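Local coordinates for protein IRMA (Escherichia coli CFT073, PDB 5EK5) that is a secreted virulence-associated protein with a fibronectin-like fold that probably acts by mimicking interleukin receptors, at residues B[26-31]-B[59-64]; B[45-48]-B[54-57]; B[90-95]-B[109-114]; B[64-69]-B[73-78]. All blocks are in the same frame, centred on the assembly; numbering follows the deposited sequence.

How the contacts relate
After strand 9-19, strand 23-31 brings in segment 26-31, which meets 59-64 in contact 1, closing a loop that takes in strand 42-49 and joins the two sheets of the sandwich face to face. Nested inside that loop is contact 2, where 45-48 pairs with 54-57 in the hairpin of the second sheet. Contact 4 follows in series and shares Glu-64 with contact 1: the connection 64-69 folds against the start of strand 74-82, which lies beside strand 23-31 in the first sheet. Contact 3 opens last, its segment 90-95 next to 45-48, and ties the second sheet back to strand 111-113 at the border of the first.

Contact 1 (B[26-31]-B[59-64]); sequences YQFRLD and RKMETE
Met-61 and Phe-28 meet obliquely in the space between two strands; their CA atoms are 9.4 Å apart. The sulfur does the touching: SD of Met-61 lies 3.5 Å from CD1 of Phe-28 and 4.4 Å from the centroid of the ring, 50° off its normal, so it sits neither squarely over the face nor in the plane. This is a Met-aromatic contact. The methionine reaches it with CG anti to its own backbone N (chi1 -178°) and the chain straight as far as SD; the last bond then bends (chi3 70°) and lays CE beside CB and CD1 of Phe-28. Such interlocking of side chains from facing sheets makes the core of a fibronectin-like beta sandwich, here with strand 23-31 on one side and strand 55-63 on the other. Two residues further along each strand, Leu-30 and Thr-63 cross at about a right angle, and the contact is methyl to methyl, CD2 of Leu-30 standing 3.9 Å from CG2 of Thr-63. The threonine thus offers its apolar branch to the leucine, while its OG1 is hydrogen-bonded to Leu-42 N. Ile-44 of strand 42-49 packs on both Leu-30 and Met-61, and Ile-121 of the second subunit packs on Phe-28.

Contact 2 (B[45-48]-B[54-57]); sequences TLQL and QTLV
Leu-48 and Val-57 are joined first through the backbone. The amide N of Leu-48 gives a hydrogen bond of 2.8 Å to O of Val-57, with an N-H...O angle of 162°; in return N of Leu-56 donates to O of Leu-48 over 2.7 Å at 169°. Leu-56 also sets its CB 3.4 Å from O of Leu-48, so its aliphatic base lies close to the carbonyl that its own amide holds. Leu-56 and Val-57 together face Leu-48, the pattern of a classic beta bulge, and the short strand pieces 45-48 and 55-57 run at 121° to each other, well away from a flat antiparallel pair.

Apolar contacts add to this grip. CD2 of Leu-48 meets CG2 of Val-57 at 3.9 Å, and the same valine methyl lies beside CB of Leu-48.

Looser polar proximity links Gln-47 with Thr-55. The glutamine chain is extended beyond CG, yet OG1 of Thr-55 stays 3.9 Å from OE1 and 4.0 Å from NE2 of Gln-47, too far for a hydrogen bond with either.

All this lies near the turn end of the beta hairpin formed by strands 42-49 and 55-63, at the border of the antiparallel sheet. Strand 89-99 flanks strand 42-49 on its other edge, with Thr-90 against Leu-48, and Thr-81 of strand 74-82 packs on both Leu-48 and Val-57.

Contact 3 (B[90-95]-B[109-114]); sequences TEIIKA and SVFDPQ. With EDO (1,2-ethanediol), chain F.
Ile-92 places its terminal methyl over the ring of Phe-111. CD1 of Ile-92 is 4.1 Å from the ring centroid and only 10° off the normal, a CH-pi contact centred on the face, and the two side chains cross at about a right angle. The isoleucine reaches there because its chain is stretched out at its end, with chi2 at 173°. Ala-95 comes to the same ring from a different direction: its CB lies near the ring plane, 3.9 Å from CE2 of Phe-111 at the edge.

Around this first shell, Ile-44 of strand 42-49 packs on both Ile-92 and Phe-111, while Ile-9 and Ile-11 of strand 9-19 lie against the phenylalanine. Strand 89-99 and strand 111-113 belong to different sheets, so the ring bridges the interior of the fibronectin-like sandwich. Further out, Thr-90 and Glu-91 pair in a parallel ladder with a strand of the second subunit, which carries the sheet across the interface.

On the outer side of strand 111-113, Asp-112 has its OD2 hydrogen-bonded to Tyr-8 OH. A 1,2-ethanediol, probably from the crystallisation liquor, sits nearby with its O2 2.9 Å from O of Pro-113 and 3.0 Å from OD1 of Asp-112, and the diol is also hydrogen-bonded to Asp-115 OD1.

Between the strands themselves the chemistry is purely apolar: methyls against one aromatic ring, set by shape and dispersion, while the carboxylate of Asp-112 and O of Pro-113 find their polar partners away from strand 89-99.

Contact 4 (B[64-69]-B[73-78]); sequences EAFGDS and RTTDAF
The chain bends back between Phe-66 and Thr-75, drawing the backbone closest where CA of Gly-67 stands 4.3 Å from CA of Arg-73, and Gly-67 itself takes a positive phi. This is the connection that leads from strand 55-63 of one sheet of the fibronectin-like sandwich to strand 74-82 of the other, and one of its side chains, Phe-66, turns in against the start of the second strand.

Phe-66 carries the contact. Its CG lies between the backbone N and the carbonyl carbon (chi1 75°), which swings the ring toward strand 74-82. Thr-75 crosses it at about a right angle and sets CG2 over one face, 3.5 Å from the ring centroid and 17° off the normal, a close CH-pi contact shifted toward the rim on the side of CG and CD1. The hydroxyl of Thr-75 takes the position anti to the backbone N (chi1 -170°), leaving the methyl for the ring. At the other end of the connection, Glu-64 only grazes Thr-75, with CB 4.4 Å from OG1.

Leu-30 of strand 23-31 and Phe-39 also pack on Phe-66, so the buried ring is packed by strand 23-31 and a loop as well as by Thr-75. Arg-73 directs its side chain elsewhere, where NH2 forms a salt bridge with OD2 of Asp-31. What Arg-73 offers Phe-66 is its backbone carbonyl: O of Arg-73 lies near the ring plane, at the edge, 3.4 Å from CD2 of Phe-66.

Contact 1 (B[26-31]-B[59-64])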
loop_
_atom_site.group_PDB
_atom_site.type_symbol
_atom_site.label_atom_id
_atom_site.label_comp_id
_atom_site.label_asym_id
_atom_site.label_seq_id
_atom_site.Cartn_x
_atom_site.Cartn_y
_atom_site.Cartn_z
ATOM N N TYR B 26 6.283 4.765 13.181
ATOM C CA TYR B 26 6.002 4.278 11.841
ATOM C C TYR B 26 5.114 3.047 11.908
ATOM O O TYR B 26 5.478 2.033 12.502
ATOM C CB TYR B 26 7.301 3.980 11.090
ATOM C CG TYR B 26 8.253 5.158 11.077
ATOM C CD1 TYR B 26 8.115 6.177 10.143
ATOM C CD2 TYR B 26 9.287 5.250 12.000
ATOM C CE1 TYR B 26 8.977 7.256 10.128
ATOM C CE2 TYR B 26 10.155 6.327 11.994
ATOM C CZ TYR B 26 9.995 7.326 11.054
ATOM O OH TYR B 26 10.854 8.399 11.042
ATOM N N GLN B 27 3.942 3.151 11.293
ATOM C CA GLN B 27 2.954 2.086 11.340
ATOM C C GLN B 27 3.118 1.145 10.157
ATOM O O GLN B 27 3.163 1.583 9.003
ATOM C CB GLN B 27 1.544 2.678 11.351
ATOM C CG GLN B 27 0.420 1.654 11.415
ATOM C CD GLN B 27 -0.943 2.311 11.483
ATOM O OE1 GLN B 27 -1.048 3.529 11.628
ATOM N NE2 GLN B 27 -1.996 1.510 11.375
ATOM N N PHE B 28 3.202 -0.148 10.446
ATOM C CA PHE B 28 3.308 -1.132 9.385
ATOM C C PHE B 28 2.099 -2.055 9.432
ATOM O O PHE B 28 1.701 -2.541 10.497
ATOM C CB PHE B 28 4.605 -1.932 9.512
ATOM C CG PHE B 28 5.849 -1.109 9.308
ATOM C CD1 PHE B 28 6.385 -0.366 10.346
ATOM C CD2 PHE B 28 6.474 -1.070 8.070
ATOM C CE1 PHE B 28 7.524 0.394 10.157
ATOM C CE2 PHE B 28 7.613 -0.311 7.877
ATOM C CZ PHE B 28 8.138 0.421 8.922
ATOM N N ARG B 29 1.507 -2.288 8.269
ATOM C CA ARG B 29 0.454 -3.281 8.146
ATOM C C ARG B 29 1.026 -4.589 7.621
ATOM O O ARG B 29 1.724 -4.608 6.600
ATOM C CB ARG B 29 -0.672 -2.795 7.245
ATOM C CG ARG B 29 -1.818 -3.792 7.136
ATOM C CD ARG B 29 -2.907 -3.250 6.251
ATOM N NE ARG B 29 -3.518 -2.059 6.836
ATOM C CZ ARG B 29 -4.443 -1.316 6.233
ATOM N NH1 ARG B 29 -4.873 -1.635 5.022
ATOM N NH2 ARG B 29 -4.943 -0.252 6.845
ATOM N N LEU B 30 0.736 -5.677 8.324
ATOM C CA LEU B 30 1.165 -6.993 7.878
ATOM C C LEU B 30 -0.068 -7.759 7.427
ATOM O O LEU B 30 -1.103 -7.715 8.078
ATOM C CB LEU B 30 1.900 -7.745 8.994
ATOM C CG LEU B 30 3.366 -7.393 9.284
ATOM C CD1 LEU B 30 3.487 -5.980 9.838
ATOM C CD2 LEU B 30 4.001 -8.391 10.240
ATOM N N ASP B 31 0.054 -8.457 6.305
ATOM C CA ASP B 31 -1.093 -9.103 5.680
ATOM C C ASP B 31 -0.715 -10.471 5.125
ATOM O O ASP B 31 0.251 -10.600 4.377
ATOM C CB ASP B 31 -1.645 -8.207 4.568
ATOM C CG ASP B 31 -2.976 -8.692 4.012
ATOM O OD1 ASP B 31 -3.380 -9.843 4.282
ATOM O OD2 ASP B 31 -3.625 -7.907 3.287
ATOM N N ARG B 59 16.185 -0.797 15.233
ATOM C CA ARG B 59 15.124 -0.918 16.223
ATOM C C ARG B 59 14.312 -2.189 16.002
ATOM O O ARG B 59 14.325 -2.771 14.917
ATOM C CB ARG B 59 14.216 0.312 16.185
ATOM C CG ARG B 59 14.909 1.617 16.544
ATOM C CD ARG B 59 15.096 1.737 18.045
ATOM N NE ARG B 59 15.784 2.968 18.423
ATOM C CZ ARG B 59 17.099 3.069 18.601
ATOM N NH1 ARG B 59 17.879 2.009 18.431
ATOM N NH2 ARG B 59 17.635 4.231 18.950
ATOM N N LYS B 60 13.614 -2.620 17.044
ATOM C CA LYS B 60 12.786 -3.814 16.963
ATOM C C LYS B 60 11.302 -3.472 16.970
ATOM O O LYS B 60 10.878 -2.498 17.586
ATOM C CB LYS B 60 13.115 -4.770 18.111
ATOM C CG LYS B 60 14.461 -5.458 17.954
ATOM C CD LYS B 60 14.719 -6.457 19.067
ATOM C CE LYS B 60 16.130 -7.017 18.981
ATOM N NZ LYS B 60 16.388 -8.056 20.016
ATOM N N MET B 61 10.522 -4.290 16.273
ATOM C CA MET B 61 9.083 -4.094 16.170
ATOM C C MET B 61 8.337 -5.371 16.560
ATOM O O MET B 61 8.701 -6.462 16.126
ATOM C CB MET B 61 8.723 -3.661 14.747
ATOM C CG MET B 61 7.257 -3.373 14.510
ATOM S SD MET B 61 6.977 -2.700 12.859
ATOM C CE MET B 61 7.317 -4.128 11.830
ATOM N N GLU B 62 7.301 -5.228 17.384
ATOM C CA GLU B 62 6.518 -6.374 17.847
ATOM C C GLU B 62 5.107 -6.387 17.271
ATOM O O GLU B 62 4.449 -5.350 17.176
ATOM C CB GLU B 62 6.443 -6.378 19.378
ATOM C CG GLU B 62 7.799 -6.436 20.065
ATOM C CD GLU B 62 8.327 -7.853 20.193
ATOM O OE1 GLU B 62 8.193 -8.629 19.226
ATOM O OE2 GLU B 62 8.890 -8.187 21.258
ATOM N N THR B 63 4.644 -7.577 16.895
ATOM C CA THR B 63 3.298 -7.723 16.355
ATOM C C THR B 63 2.493 -8.723 17.175
ATOM O O THR B 63 3.059 -9.610 17.805
ATOM C CB THR B 63 3.310 -8.208 14.888
ATOM O OG1 THR B 63 3.593 -9.612 14.839
ATOM C CG2 THR B 63 4.338 -7.451 14.061
ATOM N N GLU B 64 1.170 -8.596 17.143
ATOM C CA GLU B 64 0.299 -9.612 17.719
ATOM C C GLU B 64 0.177 -10.807 16.787
ATOM O O GLU B 64 0.564 -10.747 15.620
ATOM C CB GLU B 64 -1.098 -9.067 18.015
ATOM C CG GLU B 64 -1.198 -8.120 19.193
ATOM C CD GLU B 64 -2.617 -7.631 19.405
ATOM O OE1 GLU B 64 -3.078 -6.790 18.605
ATOM O OE2 GLU B 64 -3.273 -8.105 20.357
#

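Contact 2 (B[45-48]-B[54-57])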
loop_
_atom_site.group_PDB
_atom_site.type_symbol
_atom_site.label_atom_id
_atom_site.label_comp_id
_atom_site.label_asym_id
_atom_site.label_seq_id
_atom_site.Cartn_x
_atom_site.Cartn_y
_atom_site.Cartn_z
ATOM N N THR B 45 13.325 -6.986 13.593
ATOM C CA THR B 45 14.398 -6.008 13.737
ATOM C C THR B 45 14.680 -5.281 12.423
ATOM O O THR B 45 15.011 -5.910 11.417
ATOM C CB THR B 45 15.691 -6.672 14.235
ATOM O OG1 THR B 45 15.435 -7.348 15.473
ATOM C CG2 THR B 45 16.767 -5.628 14.450
ATOM N N LEU B 46 14.559 -3.958 12.443
ATOM C CA LEU B 46 14.714 -3.151 11.235
ATOM C C LEU B 46 15.855 -2.139 11.333
ATOM O O LEU B 46 16.012 -1.469 12.354
ATOM C CB LEU B 46 13.411 -2.413 10.919
ATOM C CG LEU B 46 12.180 -3.264 10.603
ATOM C CD1 LEU B 46 11.413 -3.594 11.880
ATOM C CD2 LEU B 46 11.283 -2.562 9.601
ATOM N N GLN B 47 16.649 -2.039 10.271
ATOM C CA GLN B 47 17.591 -0.932 10.116
ATOM C C GLN B 47 16.916 0.257 9.444
ATOM O O GLN B 47 16.432 0.147 8.317
ATOM C CB GLN B 47 18.813 -1.347 9.292
ATOM C CG GLN B 47 19.892 -2.085 10.060
ATOM C CD GLN B 47 21.070 -2.456 9.176
ATOM O OE1 GLN B 47 20.943 -2.535 7.954
ATOM N NE2 GLN B 47 22.226 -2.671 9.790
ATOM N N LEU B 48 16.892 1.396 10.128
ATOM C CA LEU B 48 16.360 2.617 9.530
ATOM C C LEU B 48 17.480 3.342 8.799
ATOM O O LEU B 48 18.556 3.561 9.353
ATOM C CB LEU B 48 15.719 3.531 10.580
ATOM C CG LEU B 48 14.343 3.144 11.140
ATOM C CD1 LEU B 48 14.356 1.789 11.837
ATOM C CD2 LEU B 48 13.814 4.218 12.070
ATOM N N GLN B 54 22.472 5.109 4.212
ATOM C CA GLN B 54 23.272 5.048 5.431
ATOM C C GLN B 54 22.413 4.682 6.637
ATOM O O GLN B 54 21.332 5.233 6.830
ATOM C CB GLN B 54 23.981 6.382 5.672
ATOM C CG GLN B 54 24.848 6.840 4.508
ATOM C CD GLN B 54 25.414 8.233 4.710
ATOM O OE1 GLN B 54 26.630 8.426 4.723
ATOM N NE2 GLN B 54 24.529 9.216 4.855
ATOM N N THR B 55 22.908 3.754 7.448
ATOM C CA THR B 55 22.171 3.283 8.614
ATOM C C THR B 55 22.120 4.355 9.696
ATOM O O THR B 55 23.152 4.904 10.088
ATOM C CB THR B 55 22.801 2.004 9.197
ATOM O OG1 THR B 55 22.723 0.950 8.232
ATOM C CG2 THR B 55 22.078 1.579 10.466
ATOM N N LEU B 56 20.914 4.655 10.165
ATOM C CA LEU B 56 20.725 5.626 11.233
ATOM C C LEU B 56 20.630 4.922 12.582
ATOM O O LEU B 56 21.527 5.033 13.417
ATOM C CB LEU B 56 19.468 6.458 10.978
ATOM C CG LEU B 56 19.399 7.142 9.609
ATOM C CD1 LEU B 56 18.015 7.718 9.359
ATOM C CD2 LEU B 56 20.460 8.221 9.490
ATOM N N VAL B 57 19.540 4.190 12.782
ATOM C CA VAL B 57 19.350 3.400 13.991
ATOM C C VAL B 57 18.837 2.008 13.648
ATOM O O VAL B 57 18.322 1.775 12.554
ATOM C CB VAL B 57 18.351 4.061 14.969
ATOM C CG1 VAL B 57 18.970 5.281 15.631
ATOM C CG2 VAL B 57 17.062 4.430 14.249
#

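Contact 3 (B[90-95]-B[109-114])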
loop_
_atom_site.group_PDB
_atom_site.type_symbol
_atom_site.label_atom_id
_atom_site.label_comp_id
_atom_site.label_asym_id
_atom_site.label_seq_id
_atom_site.Cartn_x
_atom_site.Cartn_y
_atom_site.Cartn_z
ATOM N N THR B 90 13.614 1.301 5.329
ATOM C CA THR B 90 13.899 0.370 6.416
ATOM C C THR B 90 14.222 -1.000 5.835
ATOM O O THR B 90 13.627 -1.415 4.842
ATOM C CB THR B 90 12.716 0.236 7.406
ATOM O OG1 THR B 90 11.545 -0.215 6.710
ATOM C CG2 THR B 90 12.420 1.565 8.079
ATOM N N GLU B 91 15.170 -1.700 6.446
ATOM C CA GLU B 91 15.514 -3.039 5.987
ATOM C C GLU B 91 15.320 -4.058 7.100
ATOM O O GLU B 91 15.879 -3.920 8.190
ATOM C CB GLU B 91 16.953 -3.085 5.470
ATOM C CG GLU B 91 17.430 -4.480 5.110
ATOM C CD GLU B 91 18.671 -4.469 4.238
ATOM O OE1 GLU B 91 18.618 -3.884 3.135
ATOM O OE2 GLU B 91 19.698 -5.044 4.653
ATOM N N ILE B 92 14.521 -5.079 6.817
ATOM C CA ILE B 92 14.294 -6.158 7.763
ATOM C C ILE B 92 15.510 -7.067 7.762
ATOM O O ILE B 92 15.857 -7.641 6.730
ATOM C CB ILE B 92 13.033 -6.969 7.420
ATOM C CG1 ILE B 92 11.816 -6.048 7.322
ATOM C CG2 ILE B 92 12.808 -8.067 8.452
ATOM C CD1 ILE B 92 10.561 -6.737 6.830
ATOM N N ILE B 93 16.164 -7.186 8.912
ATOM C CA ILE B 93 17.384 -7.977 9.000
ATOM C C ILE B 93 17.228 -9.218 9.871
ATOM O O ILE B 93 18.058 -10.125 9.814
ATOM C CB ILE B 93 18.551 -7.140 9.554
ATOM C CG1 ILE B 93 18.244 -6.682 10.980
ATOM C CG2 ILE B 93 18.827 -5.943 8.656
ATOM C CD1 ILE B 93 19.412 -6.012 11.674
ATOM N N LYS B 94 16.169 -9.259 10.674
ATOM C CA LYS B 94 15.908 -10.425 11.513
ATOM C C LYS B 94 14.441 -10.493 11.926
ATOM O O LYS B 94 13.776 -9.464 12.049
ATOM C CB LYS B 94 16.821 -10.399 12.740
ATOM C CG LYS B 94 17.690 -11.639 12.863
ATOM C CD LYS B 94 18.939 -11.366 13.688
ATOM C CE LYS B 94 20.017 -10.714 12.825
ATOM N NZ LYS B 94 21.399 -11.180 13.137
ATOM N N ALA B 95 13.938 -11.707 12.133
ATOM C CA ALA B 95 12.557 -11.893 12.575
ATOM C C ALA B 95 12.377 -13.120 13.469
ATOM O O ALA B 95 12.918 -14.192 13.194
ATOM C CB ALA B 95 11.634 -11.985 11.369
ATOM N N SER B 109 12.344 -14.875 3.870
ATOM C CA SER B 109 11.732 -15.088 2.560
ATOM C C SER B 109 10.208 -15.010 2.623
ATOM O O SER B 109 9.546 -14.790 1.607
ATOM C CB SER B 109 12.164 -16.438 1.984
ATOM O OG SER B 109 11.883 -17.493 2.888
ATOM N N VAL B 110 9.663 -15.192 3.820
ATOM C CA VAL B 110 8.224 -15.113 4.047
ATOM C C VAL B 110 7.682 -13.727 3.694
ATOM O O VAL B 110 6.568 -13.591 3.180
ATOM C CB VAL B 110 7.884 -15.444 5.521
ATOM C CG1 VAL B 110 6.459 -15.029 5.867
ATOM C CG2 VAL B 110 8.086 -16.921 5.791
ATOM N N PHE B 111 8.493 -12.702 3.938
ATOM C CA PHE B 111 8.063 -11.321 3.741
ATOM C C PHE B 111 7.932 -10.915 2.278
ATOM O O PHE B 111 8.748 -11.283 1.435
ATOM C CB PHE B 111 9.022 -10.362 4.448
ATOM C CG PHE B 111 8.895 -10.375 5.942
ATOM C CD1 PHE B 111 7.789 -9.813 6.558
ATOM C CD2 PHE B 111 9.883 -10.939 6.733
ATOM C CE1 PHE B 111 7.665 -9.821 7.935
ATOM C CE2 PHE B 111 9.767 -10.949 8.111
ATOM C CZ PHE B 111 8.658 -10.390 8.713
ATOM N N ASP B 112 6.887 -10.145 1.997
ATOM C CA ASP B 112 6.694 -9.537 0.689
ATOM C C ASP B 112 6.660 -8.021 0.875
ATOM O O ASP B 112 5.587 -7.422 0.922
ATOM C CB ASP B 112 5.396 -10.039 0.058
ATOM C CG ASP B 112 5.228 -9.595 -1.377
ATOM O OD1 ASP B 112 6.231 -9.192 -1.992
ATOM O OD2 ASP B 112 4.090 -9.643 -1.890
ATOM N N PRO B 113 7.843 -7.396 0.974
ATOM C CA PRO B 113 7.983 -5.989 1.361
ATOM C C PRO B 113 7.610 -5.001 0.260
ATOM O O PRO B 113 7.714 -5.328 -0.914
ATOM C CB PRO B 113 9.472 -5.876 1.684
ATOM C CG PRO B 113 10.102 -6.840 0.746
ATOM C CD PRO B 113 9.146 -8.004 0.654
ATOM N N GLN B 114 7.189 -3.800 0.640
ATOM C CA GLN B 114 7.015 -2.731 -0.335
ATOM C C GLN B 114 8.352 -2.050 -0.616
ATOM O O GLN B 114 8.688 -1.054 0.028
ATOM C CB GLN B 114 5.983 -1.711 0.155
ATOM C CG GLN B 114 5.466 -0.818 -0.956
ATOM C CD GLN B 114 4.455 0.216 -0.502
ATOM O OE1 GLN B 114 4.407 0.595 0.667
ATOM N NE2 GLN B 114 3.615 0.656 -1.433
HETATM C C1 EDO F . 8.314 -7.384 -3.205
HETATM O O1 EDO F . 9.557 -6.766 -3.008
HETATM C C2 EDO F . 7.357 -6.389 -3.857
HETATM O O2 EDO F . 6.164 -6.382 -3.123
#

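Contact 4 (B[64-69]-B[73-78])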
loop_
_atom_site.group_PDB
_atom_site.type_symbol
_atom_site.label_atom_id
_atom_site.label_comp_id
_atom_site.label_asym_id
_atom_site.label_seq_id
_atom_site.Cartn_x
_atom_site.Cartn_y
_atom_site.Cartn_z
ATOM N N GLU B 64 1.170 -8.596 17.143
ATOM C CA GLU B 64 0.299 -9.612 17.719
ATOM C C GLU B 64 0.177 -10.807 16.787
ATOM O O GLU B 64 0.564 -10.747 15.620
ATOM C CB GLU B 64 -1.098 -9.067 18.015
ATOM C CG GLU B 64 -1.198 -8.120 19.193
ATOM C CD GLU B 64 -2.617 -7.631 19.405
ATOM O OE1 GLU B 64 -3.078 -6.790 18.605
ATOM O OE2 GLU B 64 -3.273 -8.105 20.357
ATOM N N ALA B 65 -0.361 -11.897 17.316
ATOM C CA ALA B 65 -0.661 -13.063 16.508
ATOM C C ALA B 65 -1.832 -12.708 15.593
ATOM O O ALA B 65 -2.736 -11.975 15.990
ATOM C CB ALA B 65 -0.990 -14.276 17.403
ATOM N N PHE B 66 -1.808 -13.226 14.368
ATOM C CA PHE B 66 -2.815 -12.911 13.353
ATOM C C PHE B 66 -2.815 -13.938 12.214
ATOM O O PHE B 66 -1.907 -14.777 12.119
ATOM C CB PHE B 66 -2.562 -11.508 12.790
ATOM C CG PHE B 66 -1.399 -11.440 11.838
ATOM C CD1 PHE B 66 -0.094 -11.578 12.296
ATOM C CD2 PHE B 66 -1.613 -11.221 10.487
ATOM C CE1 PHE B 66 0.974 -11.523 11.416
ATOM C CE2 PHE B 66 -0.559 -11.163 9.606
ATOM C CZ PHE B 66 0.736 -11.316 10.067
ATOM N N GLY B 67 -3.837 -13.868 11.362
ATOM C CA GLY B 67 -3.914 -14.693 10.167
ATOM C C GLY B 67 -4.413 -16.133 10.235
ATOM O O GLY B 67 -4.325 -16.852 9.245
ATOM N N ASP B 68 -4.970 -16.577 11.359
ATOM C CA ASP B 68 -5.397 -17.982 11.443
ATOM C C ASP B 68 -6.871 -17.967 11.095
ATOM O O ASP B 68 -7.552 -18.993 11.095
ATOM C CB ASP B 68 -5.170 -18.582 12.835
ATOM C CG ASP B 68 -5.430 -20.095 12.876
ATOM O OD1 ASP B 68 -4.564 -20.879 12.424
ATOM O OD2 ASP B 68 -6.517 -20.505 13.336
ATOM N N SER B 69 -7.336 -16.762 10.782
ATOM C CA SER B 69 -8.712 -16.483 10.418
ATOM C C SER B 69 -8.782 -15.394 9.347
ATOM O O SER B 69 -7.834 -14.631 9.150
ATOM C CB SER B 69 -9.493 -16.073 11.657
ATOM O OG SER B 69 -10.567 -15.229 11.300
ATOM N N ARG B 73 -6.758 -11.356 8.958
ATOM C CA ARG B 73 -5.751 -11.500 7.923
ATOM C C ARG B 73 -4.667 -10.438 8.029
ATOM O O ARG B 73 -3.520 -10.709 7.707
ATOM C CB ARG B 73 -6.419 -11.508 6.536
ATOM C CG ARG B 73 -7.251 -10.265 6.192
ATOM C CD ARG B 73 -7.904 -10.420 4.812
ATOM N NE ARG B 73 -6.903 -10.641 3.768
ATOM C CZ ARG B 73 -6.418 -9.692 2.972
ATOM N NH1 ARG B 73 -6.837 -8.441 3.090
ATOM N NH2 ARG B 73 -5.514 -9.995 2.051
ATOM N N THR B 74 -5.029 -9.247 8.495
ATOM C CA THR B 74 -4.047 -8.204 8.722
ATOM C C THR B 74 -3.886 -7.867 10.202
ATOM O O THR B 74 -4.785 -8.105 11.012
ATOM C CB THR B 74 -4.418 -6.903 7.958
ATOM O OG1 THR B 74 -5.501 -6.251 8.632
ATOM C CG2 THR B 74 -4.827 -7.202 6.512
ATOM N N THR B 75 -2.726 -7.302 10.529
ATOM C CA THR B 75 -2.464 -6.738 11.841
ATOM C C THR B 75 -1.509 -5.556 11.679
ATOM O O THR B 75 -0.754 -5.479 10.705
ATOM C CB THR B 75 -1.872 -7.777 12.810
ATOM O OG1 THR B 75 -1.866 -7.237 14.135
ATOM C CG2 THR B 75 -0.454 -8.153 12.414
ATOM N N ASP B 76 -1.553 -4.630 12.627
ATOM C CA ASP B 76 -0.735 -3.425 12.548
ATOM C C ASP B 76 0.332 -3.381 13.638
ATOM O O ASP B 76 0.055 -3.658 14.804
ATOM C CB ASP B 76 -1.624 -2.187 12.627
ATOM C CG ASP B 76 -2.517 -2.039 11.412
ATOM O OD1 ASP B 76 -2.075 -2.394 10.298
ATOM O OD2 ASP B 76 -3.669 -1.586 11.575
ATOM N N ALA B 77 1.557 -3.045 13.243
ATOM C CA ALA B 77 2.674 -2.932 14.175
ATOM C C ALA B 77 3.294 -1.542 14.098
ATOM O O ALA B 77 3.191 -0.865 13.073
ATOM C CB ALA B 77 3.714 -3.990 13.887
ATOM N N PHE B 78 3.951 -1.123 15.174
ATOM C CA PHE B 78 4.521 0.216 15.220
ATOM C C PHE B 78 6.007 0.205 15.552
ATOM O O PHE B 78 6.458 -0.513 16.444
ATOM C CB PHE B 78 3.754 1.068 16.228
ATOM C CG PHE B 78 2.334 1.323 15.826
ATOM C CD1 PHE B 78 1.337 0.416 16.148
ATOM C CD2 PHE B 78 1.998 2.450 15.098
ATOM C CE1 PHE B 78 0.028 0.638 15.767
ATOM C CE2 PHE B 78 0.690 2.681 14.720
ATOM C CZ PHE B 78 -0.295 1.770 15.049
#